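PDB 2DQ0: serine--tRNA ligase from Pyrococcus horikoshii, which catalyses the ATP-dependent attachment of serine to tRNA(Ser), and probably also to tRNA(Sec), working as a homodimer with the tRNA bound across it. Local coordinates for residues L34-E39 and E93-K98; D205-K210 and I324-E329; V309-R312 and E318-E321. All blocks are in the same frame, centred on the assembly; numbering follows the deposited sequence.

Contact 1 of 3, residues L34-E39 and E93-K98; sequences LKLDTE and EELKKK
The antiparallel coiled coil of the N-terminal tRNA-binding arm is packed here through Leu36 and Glu39 on helix 28-65 and Leu95 and Lys98 on helix 72-103. The two short helical segments run in nearly opposite senses, 158° between their directions, with axes 9.5 Å apart at closest approach. Leu36 and Leu95 lie opposite each other, their CA atoms 6.5 Å apart, the nearest such pair between the two segments, and both are buried, as suits branched apolar side chains on the inner stripe of a coiled coil. They do not meet squarely: Leu36 CD2 and Leu95 CD1 are 4.3 Å apart, and each leucine finds a closer neighbour one turn along the other helix. Leu36, its CG turned beside the backbone N and anti to the carbonyl carbon (chi1 -79°), reaches across with CD1 to rest 3.6 Å from Lys98 CB, the two side chains crossing at about a right angle. Leu95 does the reciprocal thing, its CD2 lying 3.7 Å from Glu39 CG, again crosswise. Outside the pair, Leu95 also packs on Lys43, while Asp37, on the far side of its helix, makes a salt bridge with Arg8 of helix 4-9, so that short N-terminal helix is tied to the arm. The long residues Glu39 and Lys98 suit the margin of such an interface because their methylenes extend the apolar contact while their charged ends can stay near water. Those ends do not join across the helices. Lys98 instead extends back along its own helix, an i to i+4 arrangement in which the ammonium forms a salt bridge with Glu94: Lys98 NZ sits 2.8 Å from Glu94 OE1, approaching that oxygen almost in line with its C-O bond.

Contact 2 of 3, residues D205-K210 and I324-E329; sequences DRLIEK and IRNAEE
Leu207 and Lys210 are the residues of 205-210 that bear on 324-329, meeting Asn326 and Glu329 where the end of helix 190-209 passes helix 316-333. Along the first segment, Arg206 turns toward the neighbouring helix but forms its salt bridge further on, with Glu333. Leu207 follows, buried; its side chain leaves the backbone neither toward nor away from the other helix, yet CD1 ends near the side-chain amide of Asn326, and Gln307 of strand 301-311 touches both residues. Ile208 packs on Ile194 of the second subunit, in keeping with the long helix of class II motif 1 at the dimer interface. Lys210, the first residue to leave the helical conformation, sends an extended chain toward helix 316-333. Its methylenes run past the Asn326 amide, with Lys210 CD 3.7 Å from Asn326 CG, and its ammonium meets the carboxylate of Glu329 coming from the opposite direction. Lys210 NZ stands 2.9 Å from Glu329 OE2, a salt bridge whose hydrogen bond is weak, and the position of the ammonium is less certain than that of the chain behind it. A long, flexible lysine suits this place, since its backbone stands well back from its partner. With an alanine in place of Glu329, the ammonium of Lys210 would probably be left without its carboxylate mate and the end of the chain freer to turn. The pairing of Lys210 with Glu329, if its ammonium is placed correctly, and of Arg206 with Glu333 suggests that opposite charges help hold the end of helix 190-209 to helix 316-333.

Contact 3 of 3, residues V309-R312 and E318-E321; sequences VYSR and EWHE
The indole of Trp319 carries Val309 over one face, while Ser311 approaches CD1 obliquely. Val309 CG1 does the touching on the face: it lies 3.9 Å from Trp319 CG, and its line to the centroid of the five-membered ring, 4.2 Å long, leans 22° from the ring normal. This is a CH-pi contact set toward the rim of the indole, and the two side chains cross at about a right angle. The methyl gets there because CG1 is anti to the backbone N (chi1 174°), pointing one branch of the valine at the helix. Ser311 CB stands 3.6 Å from Trp319 CD1. A serine fits here because it is small enough to let the indole close in, and its hydroxyl is satisfied locally: Ser311 OG donates to Arg312 O at 3.1 Å, from above the carbonyl plane. Lys322, one helical turn beyond Trp319, adds a cation-pi contact to the indole. Val309 and Ser311 are alternate residues of a strand and face the helix together, whereas Tyr310 points the other way. That strand, 301-311, is the second of the antiparallel pair of class II motif 2, lying between strands 273-282 and 398-406; helix 316-333 packs against it, with Leu274 also touching Val309 and Trp319, and His320 reaching Leu403.

Contact 1 comes first along the chain, in the N-terminal arm, and stands apart from the others: its centre is about 45 Å from that of contact 2 and about 34 Å from that of contact 3. Contacts 2 and 3, with centres about 14 Å apart, share helix 316-333. Contact 3 joins the start of that helix to the strand just before it, a local link lying within the longer span that contact 2 closes when helix 316-333 comes back to the end of helix 190-209. The separation matches the protein's two-domain plan, a coiled-coil arm involved in tRNA binding and a catalytic core whose helix 316-333 is held to both the sheet and helix 190-209, which also touches the second subunit.

Contact 1 of 3, residues L34-E39 and E93-K98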
ATOM      1  N   LEU A  34      -5.984  17.939  36.901  1.00 62.71           N
ATOM      2  CA  LEU A  34      -6.729  17.964  38.153  1.00 62.86           C
ATOM      3  C   LEU A  34      -7.355  19.326  38.445  1.00 61.06           C
ATOM      4  O   LEU A  34      -8.543  19.403  38.779  1.00 56.14           O
ATOM      5  CB  LEU A  34      -5.835  17.546  39.317  1.00 58.09           C
ATOM      6  CG  LEU A  34      -5.630  16.035  39.425  1.00 65.85           C
ATOM      7  CD1 LEU A  34      -4.764  15.727  40.636  1.00 64.52           C
ATOM      8  CD2 LEU A  34      -6.969  15.337  39.534  1.00 53.92           C
ATOM      9  N   LYS A  35      -6.565  20.391  38.317  1.00 57.80           N
ATOM     10  CA  LYS A  35      -7.085  21.724  38.578  1.00 64.74           C
ATOM     11  C   LYS A  35      -8.111  22.095  37.513  1.00 67.33           C
ATOM     12  O   LYS A  35      -9.019  22.899  37.756  1.00 76.58           O
ATOM     13  CB  LYS A  35      -5.946  22.768  38.647  1.00 58.20           C
ATOM     14  CG  LYS A  35      -5.725  23.609  37.404  1.00 72.31           C
ATOM     15  CD  LYS A  35      -5.795  25.107  37.706  1.00 70.87           C
ATOM     16  CE  LYS A  35      -4.690  25.533  38.660  1.00 82.52           C
ATOM     17  NZ  LYS A  35      -4.797  26.962  39.080  1.00 79.28           N
ATOM     18  N   LEU A  36      -7.975  21.501  36.333  1.00 66.38           N
ATOM     19  CA  LEU A  36      -8.909  21.786  35.258  1.00 62.63           C
ATOM     20  C   LEU A  36     -10.201  21.048  35.552  1.00 58.22           C
ATOM     21  O   LEU A  36     -11.285  21.602  35.410  1.00 53.93           O
ATOM     22  CB  LEU A  36      -8.354  21.325  33.904  1.00 64.08           C
ATOM     23  CG  LEU A  36      -7.312  22.158  33.163  1.00 68.38           C
ATOM     24  CD1 LEU A  36      -7.071  21.508  31.802  1.00 67.26           C
ATOM     25  CD2 LEU A  36      -7.788  23.595  32.988  1.00 55.01           C
ATOM     26  N   ASP A  37     -10.068  19.790  35.957  1.00 55.63           N
ATOM     27  CA  ASP A  37     -11.218  18.956  36.271  1.00 56.77           C
ATOM     28  C   ASP A  37     -11.992  19.620  37.392  1.00 58.14           C
ATOM     29  O   ASP A  37     -13.216  19.672  37.373  1.00 62.14           O
ATOM     30  CB  ASP A  37     -10.755  17.561  36.713  1.00 62.24           C
ATOM     31  CG  ASP A  37     -11.904  16.561  36.825  1.00 61.04           C
ATOM     32  OD1 ASP A  37     -12.598  16.336  35.816  1.00 66.20           O
ATOM     33  OD2 ASP A  37     -12.105  15.990  37.916  1.00 57.49           O
ATOM     34  N   THR A  38     -11.264  20.133  38.372  1.00 58.57           N
ATOM     35  CA  THR A  38     -11.893  20.792  39.492  1.00 58.19           C
ATOM     36  C   THR A  38     -12.655  22.019  39.021  1.00 57.61           C
ATOM     37  O   THR A  38     -13.814  22.215  39.383  1.00 59.83           O
ATOM     38  CB  THR A  38     -10.844  21.143  40.557  1.00 59.31           C
ATOM     39  OG1 THR A  38     -10.639  19.986  41.376  1.00 57.22           O
ATOM     40  CG2 THR A  38     -11.294  22.305  41.438  1.00 50.14           C
ATOM     41  N   GLU A  39     -12.017  22.840  38.204  1.00 54.74           N
ATOM     42  CA  GLU A  39     -12.683  24.022  37.688  1.00 60.67           C
ATOM     43  C   GLU A  39     -13.947  23.595  36.910  1.00 67.60           C
ATOM     44  O   GLU A  39     -15.025  24.208  37.028  1.00 60.49           O
ATOM     45  CB  GLU A  39     -11.709  24.780  36.790  1.00 60.75           C
ATOM     46  CG  GLU A  39     -12.245  26.077  36.224  1.00 70.18           C
ATOM     47  CD  GLU A  39     -11.138  26.968  35.708  1.00 78.56           C
ATOM     48  OE1 GLU A  39     -11.461  28.026  35.119  1.00 77.14           O
ATOM     49  OE2 GLU A  39      -9.947  26.611  35.903  1.00 80.14           O
ATOM     50  N   GLU A  93     -17.079  23.624  28.079  1.00 66.13           N
ATOM     51  CA  GLU A  93     -16.647  22.892  26.903  1.00 72.46           C
ATOM     52  C   GLU A  93     -15.143  23.055  26.753  1.00 69.11           C
ATOM     53  O   GLU A  93     -14.407  22.070  26.715  1.00 68.45           O
ATOM     54  CB  GLU A  93     -17.308  23.428  25.642  1.00 79.38           C
ATOM     55  CG  GLU A  93     -18.664  22.874  25.329  1.00 89.59           C
ATOM     56  CD  GLU A  93     -19.137  23.371  23.978  1.00101.93           C
ATOM     57  OE1 GLU A  93     -18.407  23.133  22.986  1.00102.91           O
ATOM     58  OE2 GLU A  93     -20.219  24.003  23.907  1.00100.76           O
ATOM     59  N   GLU A  94     -14.697  24.307  26.669  1.00 71.39           N
ATOM     60  CA  GLU A  94     -13.281  24.606  26.502  1.00 74.33           C
ATOM     61  C   GLU A  94     -12.456  23.850  27.535  1.00 67.93           C
ATOM     62  O   GLU A  94     -11.376  23.348  27.225  1.00 68.76           O
ATOM     63  CB  GLU A  94     -13.016  26.117  26.606  1.00 75.36           C
ATOM     64  CG  GLU A  94     -13.386  26.729  27.954  1.00102.18           C
ATOM     65  CD  GLU A  94     -12.684  28.061  28.238  1.00109.45           C
ATOM     66  OE1 GLU A  94     -11.434  28.063  28.358  1.00115.46           O
ATOM     67  OE2 GLU A  94     -13.382  29.101  28.346  1.00103.53           O
ATOM     68  N   LEU A  95     -12.972  23.756  28.753  1.00 61.18           N
ATOM     69  CA  LEU A  95     -12.279  23.045  29.817  1.00 61.50           C
ATOM     70  C   LEU A  95     -12.133  21.551  29.491  1.00 66.04           C
ATOM     71  O   LEU A  95     -11.049  20.981  29.662  1.00 71.12           O
ATOM     72  CB  LEU A  95     -13.033  23.237  31.131  1.00 66.24           C
ATOM     73  CG  LEU A  95     -12.419  24.106  32.235  1.00 66.87           C
ATOM     74  CD1 LEU A  95     -11.570  25.243  31.680  1.00 62.13           C
ATOM     75  CD2 LEU A  95     -13.558  24.625  33.078  1.00 58.71           C
ATOM     76  N   LYS A  96     -13.208  20.919  29.020  1.00 60.34           N
ATOM     77  CA  LYS A  96     -13.153  19.502  28.663  1.00 62.54           C
ATOM     78  C   LYS A  96     -12.141  19.314  27.533  1.00 64.69           C
ATOM     79  O   LYS A  96     -11.441  18.306  27.452  1.00 61.40           O
ATOM     80  CB  LYS A  96     -14.522  19.003  28.190  1.00 59.20           C
ATOM     81  CG  LYS A  96     -15.571  18.885  29.280  1.00 67.89           C
ATOM     82  CD  LYS A  96     -16.936  18.482  28.708  1.00 70.82           C
ATOM     83  CE  LYS A  96     -18.003  18.369  29.798  1.00 76.07           C
ATOM     84  NZ  LYS A  96     -19.368  18.144  29.238  1.00 77.74           N
ATOM     85  N   LYS A  97     -12.069  20.304  26.662  1.00 60.42           N
ATOM     86  CA  LYS A  97     -11.166  20.254  25.538  1.00 64.59           C
ATOM     87  C   LYS A  97      -9.709  20.188  26.017  1.00 64.89           C
ATOM     88  O   LYS A  97      -8.933  19.353  25.552  1.00 58.04           O
ATOM     89  CB  LYS A  97     -11.415  21.490  24.661  1.00 76.50           C
ATOM     90  CG  LYS A  97     -10.964  21.390  23.206  1.00 75.99           C
ATOM     91  CD  LYS A  97     -11.848  22.267  22.322  1.00 78.40           C
ATOM     92  CE  LYS A  97     -13.314  21.807  22.386  1.00 82.80           C
ATOM     93  NZ  LYS A  97     -14.279  22.686  21.643  1.00 78.63           N
ATOM     94  N   LYS A  98      -9.344  21.064  26.951  1.00 68.81           N
ATOM     95  CA  LYS A  98      -7.979  21.100  27.475  1.00 63.61           C
ATOM     96  C   LYS A  98      -7.680  19.829  28.262  1.00 62.94           C
ATOM     97  O   LYS A  98      -6.561  19.313  28.228  1.00 61.46           O
ATOM     98  CB  LYS A  98      -7.780  22.328  28.374  1.00 62.67           C
ATOM     99  CG  LYS A  98      -8.038  23.670  27.685  1.00 68.31           C
ATOM    100  CD  LYS A  98      -7.947  24.839  28.673  1.00 78.59           C
ATOM    101  CE  LYS A  98      -8.630  26.115  28.150  1.00 83.07           C
ATOM    102  NZ  LYS A  98      -8.973  27.082  29.253  1.00 80.43           N
TER

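Contact 2 of 3, residues D205-K210 and I324-E329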
ATOM      1  N   ASP A 205      -2.728 -19.831   8.088  1.00 45.00           N
ATOM      2  CA  ASP A 205      -3.322 -21.139   8.335  1.00 44.57           C
ATOM      3  C   ASP A 205      -3.376 -21.512   9.808  1.00 46.59           C
ATOM      4  O   ASP A 205      -4.419 -21.909  10.342  1.00 49.75           O
ATOM      5  CB  ASP A 205      -2.551 -22.220   7.565  1.00 35.88           C
ATOM      6  CG  ASP A 205      -2.951 -22.296   6.096  1.00 49.33           C
ATOM      7  OD1 ASP A 205      -3.904 -21.600   5.662  1.00 53.36           O
ATOM      8  OD2 ASP A 205      -2.308 -23.065   5.360  1.00 49.97           O
ATOM      9  N   ARG A 206      -2.245 -21.380  10.471  1.00 43.41           N
ATOM     10  CA  ARG A 206      -2.179 -21.727  11.863  1.00 47.60           C
ATOM     11  C   ARG A 206      -3.108 -20.907  12.758  1.00 49.50           C
ATOM     12  O   ARG A 206      -3.761 -21.472  13.628  1.00 57.95           O
ATOM     13  CB  ARG A 206      -0.742 -21.618  12.352  1.00 40.11           C
ATOM     14  CG  ARG A 206      -0.214 -22.916  12.891  1.00 54.13           C
ATOM     15  CD  ARG A 206      -0.176 -23.948  11.807  1.00 56.92           C
ATOM     16  NE  ARG A 206       0.911 -24.892  12.022  1.00 52.21           N
ATOM     17  CZ  ARG A 206       1.337 -25.746  11.094  1.00 71.84           C
ATOM     18  NH1 ARG A 206       0.761 -25.783   9.887  1.00 71.63           N
ATOM     19  NH2 ARG A 206       2.366 -26.543  11.356  1.00 69.22           N
ATOM     20  N   LEU A 207      -3.166 -19.591  12.573  1.00 48.16           N
ATOM     21  CA  LEU A 207      -4.050 -18.779  13.401  1.00 47.22           C
ATOM     22  C   LEU A 207      -5.491 -19.159  13.107  1.00 53.22           C
ATOM     23  O   LEU A 207      -6.332 -19.179  14.015  1.00 50.72           O
ATOM     24  CB  LEU A 207      -3.844 -17.287  13.158  1.00 43.97           C
ATOM     25  CG  LEU A 207      -2.792 -16.624  14.052  1.00 46.69           C
ATOM     26  CD1 LEU A 207      -3.286 -16.631  15.487  1.00 44.99           C
ATOM     27  CD2 LEU A 207      -1.461 -17.341  13.951  1.00 30.51           C
ATOM     28  N   ILE A 208      -5.777 -19.474  11.845  1.00 49.16           N
ATOM     29  CA  ILE A 208      -7.126 -19.896  11.474  1.00 49.24           C
ATOM     30  C   ILE A 208      -7.489 -21.192  12.208  1.00 52.18           C
ATOM     31  O   ILE A 208      -8.595 -21.330  12.716  1.00 49.43           O
ATOM     32  CB  ILE A 208      -7.265 -20.127   9.965  1.00 44.02           C
ATOM     33  CG1 ILE A 208      -7.320 -18.788   9.237  1.00 42.69           C
ATOM     34  CG2 ILE A 208      -8.537 -20.882   9.669  1.00 43.97           C
ATOM     35  CD1 ILE A 208      -7.497 -18.944   7.744  1.00 31.83           C
ATOM     36  N   GLU A 209      -6.569 -22.144  12.269  1.00 54.06           N
ATOM     37  CA  GLU A 209      -6.870 -23.371  12.995  1.00 60.93           C
ATOM     38  C   GLU A 209      -7.173 -23.043  14.472  1.00 57.73           C
ATOM     39  O   GLU A 209      -7.977 -23.720  15.101  1.00 61.28           O
ATOM     40  CB  GLU A 209      -5.695 -24.356  12.938  1.00 63.81           C
ATOM     41  CG  GLU A 209      -5.167 -24.671  11.555  1.00 69.41           C
ATOM     42  CD  GLU A 209      -3.839 -25.427  11.595  1.00 76.68           C
ATOM     43  OE1 GLU A 209      -3.240 -25.642  10.514  1.00 70.99           O
ATOM     44  OE2 GLU A 209      -3.392 -25.804  12.707  1.00 77.09           O
ATOM     45  N   LYS A 210      -6.533 -22.016  15.028  1.00 48.48           N
ATOM     46  CA  LYS A 210      -6.767 -21.666  16.426  1.00 42.61           C
ATOM     47  C   LYS A 210      -8.007 -20.818  16.633  1.00 47.47           C
ATOM     48  O   LYS A 210      -8.195 -20.262  17.717  1.00 51.07           O
ATOM     49  CB  LYS A 210      -5.563 -20.921  17.006  1.00 43.12           C
ATOM     50  CG  LYS A 210      -4.295 -21.755  17.092  1.00 44.35           C
ATOM     51  CD  LYS A 210      -3.176 -21.013  17.804  1.00 49.44           C
ATOM     52  CE  LYS A 210      -2.104 -21.993  18.222  1.00 51.02           C
ATOM     53  NZ  LYS A 210      -0.903 -21.327  18.782  1.00 65.75           N
ATOM     54  N   ILE A 324       1.389 -14.350  22.354  1.00 45.99           N
ATOM     55  CA  ILE A 324       2.853 -14.450  22.282  1.00 49.67           C
ATOM     56  C   ILE A 324       3.265 -15.917  22.056  1.00 50.97           C
ATOM     57  O   ILE A 324       4.229 -16.196  21.340  1.00 46.19           O
ATOM     58  CB  ILE A 324       3.555 -13.888  23.568  1.00 52.45           C
ATOM     59  CG1 ILE A 324       5.078 -13.920  23.404  1.00 51.13           C
ATOM     60  CG2 ILE A 324       3.175 -14.708  24.784  1.00 54.23           C
ATOM     61  CD1 ILE A 324       5.637 -13.012  22.323  1.00 44.60           C
ATOM     62  N   ARG A 325       2.514 -16.850  22.641  1.00 51.34           N
ATOM     63  CA  ARG A 325       2.813 -18.267  22.479  1.00 52.50           C
ATOM     64  C   ARG A 325       2.457 -18.675  21.063  1.00 52.53           C
ATOM     65  O   ARG A 325       3.075 -19.574  20.478  1.00 56.97           O
ATOM     66  CB  ARG A 325       2.012 -19.118  23.465  1.00 60.58           C
ATOM     67  CG  ARG A 325       2.259 -18.818  24.938  1.00 73.50           C
ATOM     68  CD  ARG A 325       3.471 -19.545  25.486  1.00 81.84           C
ATOM     69  NE  ARG A 325       3.736 -19.211  26.888  1.00 81.67           N
ATOM     70  CZ  ARG A 325       4.733 -19.740  27.599  1.00 86.88           C
ATOM     71  NH1 ARG A 325       5.558 -20.628  27.041  1.00 80.72           N
ATOM     72  NH2 ARG A 325       4.914 -19.380  28.867  1.00 82.18           N
ATOM     73  N   ASN A 326       1.440 -18.025  20.513  1.00 56.63           N
ATOM     74  CA  ASN A 326       1.025 -18.332  19.149  1.00 53.79           C
ATOM     75  C   ASN A 326       2.158 -17.961  18.215  1.00 51.51           C
ATOM     76  O   ASN A 326       2.441 -18.705  17.284  1.00 50.61           O
ATOM     77  CB  ASN A 326      -0.249 -17.570  18.771  1.00 55.27           C
ATOM     78  CG  ASN A 326      -1.499 -18.174  19.386  1.00 55.49           C
ATOM     79  OD1 ASN A 326      -2.574 -17.596  19.309  1.00 55.29           O
ATOM     80  ND2 ASN A 326      -1.358 -19.338  19.999  1.00 45.77           N
ATOM     81  N   ALA A 327       2.812 -16.819  18.464  1.00 53.00           N
ATOM     82  CA  ALA A 327       3.945 -16.404  17.623  1.00 47.92           C
ATOM     83  C   ALA A 327       5.139 -17.313  17.883  1.00 47.77           C
ATOM     84  O   ALA A 327       5.835 -17.694  16.949  1.00 53.87           O
ATOM     85  CB  ALA A 327       4.326 -14.977  17.893  1.00 44.73           C
ATOM     86  N   GLU A 328       5.374 -17.670  19.145  1.00 44.56           N
ATOM     87  CA  GLU A 328       6.488 -18.569  19.485  1.00 46.06           C
ATOM     88  C   GLU A 328       6.398 -19.890  18.734  1.00 47.26           C
ATOM     89  O   GLU A 328       7.417 -20.420  18.294  1.00 46.11           O
ATOM     90  CB  GLU A 328       6.527 -18.874  20.991  1.00 45.45           C
ATOM     91  CG  GLU A 328       6.950 -17.717  21.848  1.00 49.95           C
ATOM     92  CD  GLU A 328       7.079 -18.076  23.305  1.00 56.97           C
ATOM     93  OE1 GLU A 328       7.934 -18.925  23.636  1.00 58.38           O
ATOM     94  OE2 GLU A 328       6.330 -17.496  24.122  1.00 65.78           O
ATOM     95  N   GLU A 329       5.181 -20.421  18.591  1.00 49.80           N
ATOM     96  CA  GLU A 329       4.994 -21.693  17.901  1.00 48.90           C
ATOM     97  C   GLU A 329       5.428 -21.621  16.465  1.00 49.26           C
ATOM     98  O   GLU A 329       6.059 -22.554  15.955  1.00 50.23           O
ATOM     99  CB  GLU A 329       3.539 -22.139  17.951  1.00 51.64           C
ATOM    100  CG  GLU A 329       3.135 -22.845  19.231  1.00 71.80           C
ATOM    101  CD  GLU A 329       1.655 -23.206  19.236  1.00 81.57           C
ATOM    102  OE1 GLU A 329       1.185 -23.745  18.212  1.00 83.56           O
ATOM    103  OE2 GLU A 329       0.965 -22.960  20.254  1.00 82.01           O
TER

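Contact 3 of 3, residues V309-R312 and E318-E321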
ATOM      1  N   VAL A 309      -6.930  -9.004  19.063  1.00 52.72           N
ATOM      2  CA  VAL A 309      -7.912  -9.494  20.023  1.00 41.69           C
ATOM      3  C   VAL A 309      -8.722  -8.460  20.800  1.00 49.13           C
ATOM      4  O   VAL A 309      -8.193  -7.460  21.308  1.00 40.64           O
ATOM      5  CB  VAL A 309      -7.213 -10.393  21.069  1.00 42.36           C
ATOM      6  CG1 VAL A 309      -8.184 -10.802  22.160  1.00 45.17           C
ATOM      7  CG2 VAL A 309      -6.644 -11.621  20.392  1.00 40.31           C
ATOM      8  N   TYR A 310     -10.023  -8.727  20.889  1.00 54.50           N
ATOM      9  CA  TYR A 310     -10.951  -7.900  21.651  1.00 50.97           C
ATOM     10  C   TYR A 310     -11.399  -8.858  22.729  1.00 54.94           C
ATOM     11  O   TYR A 310     -11.966  -9.900  22.413  1.00 53.74           O
ATOM     12  CB  TYR A 310     -12.188  -7.525  20.845  1.00 48.24           C
ATOM     13  CG  TYR A 310     -12.004  -6.524  19.737  1.00 48.63           C
ATOM     14  CD1 TYR A 310     -11.465  -6.901  18.504  1.00 48.05           C
ATOM     15  CD2 TYR A 310     -12.439  -5.209  19.891  1.00 49.30           C
ATOM     16  CE1 TYR A 310     -11.379  -5.991  17.449  1.00 42.86           C
ATOM     17  CE2 TYR A 310     -12.355  -4.289  18.837  1.00 46.68           C
ATOM     18  CZ  TYR A 310     -11.825  -4.690  17.621  1.00 47.63           C
ATOM     19  OH  TYR A 310     -11.757  -3.788  16.578  1.00 50.27           O
ATOM     20  N   SER A 311     -11.141  -8.536  23.991  1.00 59.60           N
ATOM     21  CA  SER A 311     -11.570  -9.418  25.073  1.00 66.11           C
ATOM     22  C   SER A 311     -12.196  -8.658  26.246  1.00 69.54           C
ATOM     23  O   SER A 311     -12.258  -7.417  26.263  1.00 65.83           O
ATOM     24  CB  SER A 311     -10.392 -10.251  25.600  1.00 67.50           C
ATOM     25  OG  SER A 311      -9.611  -9.509  26.524  1.00 59.86           O
ATOM     26  N   ARG A 312     -12.681  -9.420  27.218  1.00 67.75           N
ATOM     27  CA  ARG A 312     -13.248  -8.829  28.416  1.00 65.34           C
ATOM     28  C   ARG A 312     -12.020  -8.420  29.214  1.00 59.76           C
ATOM     29  O   ARG A 312     -11.010  -9.118  29.208  1.00 57.41           O
ATOM     30  CB  ARG A 312     -14.019  -9.876  29.218  1.00 70.37           C
ATOM     31  CG  ARG A 312     -15.058 -10.617  28.423  1.00 77.25           C
ATOM     32  CD  ARG A 312     -15.582 -11.846  29.157  1.00 78.63           C
ATOM     33  NE  ARG A 312     -16.939 -12.124  28.706  1.00 76.60           N
ATOM     34  CZ  ARG A 312     -17.994 -11.387  29.046  1.00 74.01           C
ATOM     35  NH1 ARG A 312     -17.850 -10.342  29.859  1.00 61.23           N
ATOM     36  NH2 ARG A 312     -19.184 -11.661  28.525  1.00 69.40           N
ATOM     37  N   GLU A 318      -4.796 -13.093  30.032  1.00 54.68           N
ATOM     38  CA  GLU A 318      -4.666 -14.478  29.631  1.00 55.34           C
ATOM     39  C   GLU A 318      -4.456 -14.528  28.111  1.00 60.13           C
ATOM     40  O   GLU A 318      -3.688 -15.353  27.601  1.00 51.43           O
ATOM     41  CB  GLU A 318      -5.915 -15.247  30.014  1.00 66.41           C
ATOM     42  CG  GLU A 318      -5.726 -16.746  29.997  1.00 77.94           C
ATOM     43  CD  GLU A 318      -7.027 -17.478  30.190  1.00 84.32           C
ATOM     44  OE1 GLU A 318      -7.893 -16.946  30.928  1.00 85.49           O
ATOM     45  OE2 GLU A 318      -7.175 -18.578  29.613  1.00 84.73           O
ATOM     46  N   TRP A 319      -5.145 -13.643  27.391  1.00 60.85           N
ATOM     47  CA  TRP A 319      -5.010 -13.585  25.942  1.00 59.45           C
ATOM     48  C   TRP A 319      -3.606 -13.161  25.546  1.00 64.30           C
ATOM     49  O   TRP A 319      -2.993 -13.747  24.638  1.00 61.67           O
ATOM     50  CB  TRP A 319      -6.041 -12.625  25.345  1.00 58.51           C
ATOM     51  CG  TRP A 319      -7.261 -13.374  24.952  1.00 59.01           C
ATOM     52  CD1 TRP A 319      -8.501 -13.301  25.534  1.00 51.90           C
ATOM     53  CD2 TRP A 319      -7.312 -14.464  24.031  1.00 54.27           C
ATOM     54  NE1 TRP A 319      -9.310 -14.294  25.044  1.00 53.57           N
ATOM     55  CE2 TRP A 319      -8.610 -15.026  24.121  1.00 51.31           C
ATOM     56  CE3 TRP A 319      -6.382 -15.030  23.140  1.00 49.67           C
ATOM     57  CZ2 TRP A 319      -9.007 -16.129  23.357  1.00 44.82           C
ATOM     58  CZ3 TRP A 319      -6.773 -16.129  22.375  1.00 53.42           C
ATOM     59  CH2 TRP A 319      -8.079 -16.669  22.490  1.00 52.34           C
ATOM     60  N   HIS A 320      -3.109 -12.140  26.238  1.00 57.74           N
ATOM     61  CA  HIS A 320      -1.776 -11.621  26.000  1.00 59.10           C
ATOM     62  C   HIS A 320      -0.835 -12.804  25.998  1.00 60.56           C
ATOM     63  O   HIS A 320      -0.024 -13.008  25.091  1.00 63.30           O
ATOM     64  CB  HIS A 320      -1.368 -10.671  27.130  1.00 59.02           C
ATOM     65  CG  HIS A 320      -0.059  -9.982  26.899  1.00 63.23           C
ATOM     66  ND1 HIS A 320       0.631  -9.337  27.902  1.00 69.60           N
ATOM     67  CD2 HIS A 320       0.668  -9.802  25.769  1.00 64.08           C
ATOM     68  CE1 HIS A 320       1.723  -8.787  27.400  1.00 65.98           C
ATOM     69  NE2 HIS A 320       1.769  -9.056  26.107  1.00 60.25           N
ATOM     70  N   GLU A 321      -0.965 -13.601  27.035  1.00 58.93           N
ATOM     71  CA  GLU A 321      -0.122 -14.749  27.183  1.00 53.29           C
ATOM     72  C   GLU A 321      -0.298 -15.766  26.058  1.00 52.61           C
ATOM     73  O   GLU A 321       0.646 -16.471  25.710  1.00 52.13           O
ATOM     74  CB  GLU A 321      -0.397 -15.365  28.545  1.00 51.97           C
ATOM     75  CG  GLU A 321       0.844 -15.839  29.232  1.00 62.10           C
ATOM     76  CD  GLU A 321       1.877 -14.751  29.403  1.00 62.86           C
ATOM     77  OE1 GLU A 321       1.578 -13.737  30.077  1.00 55.54           O
ATOM     78  OE2 GLU A 321       2.993 -14.924  28.859  1.00 72.74           O
TER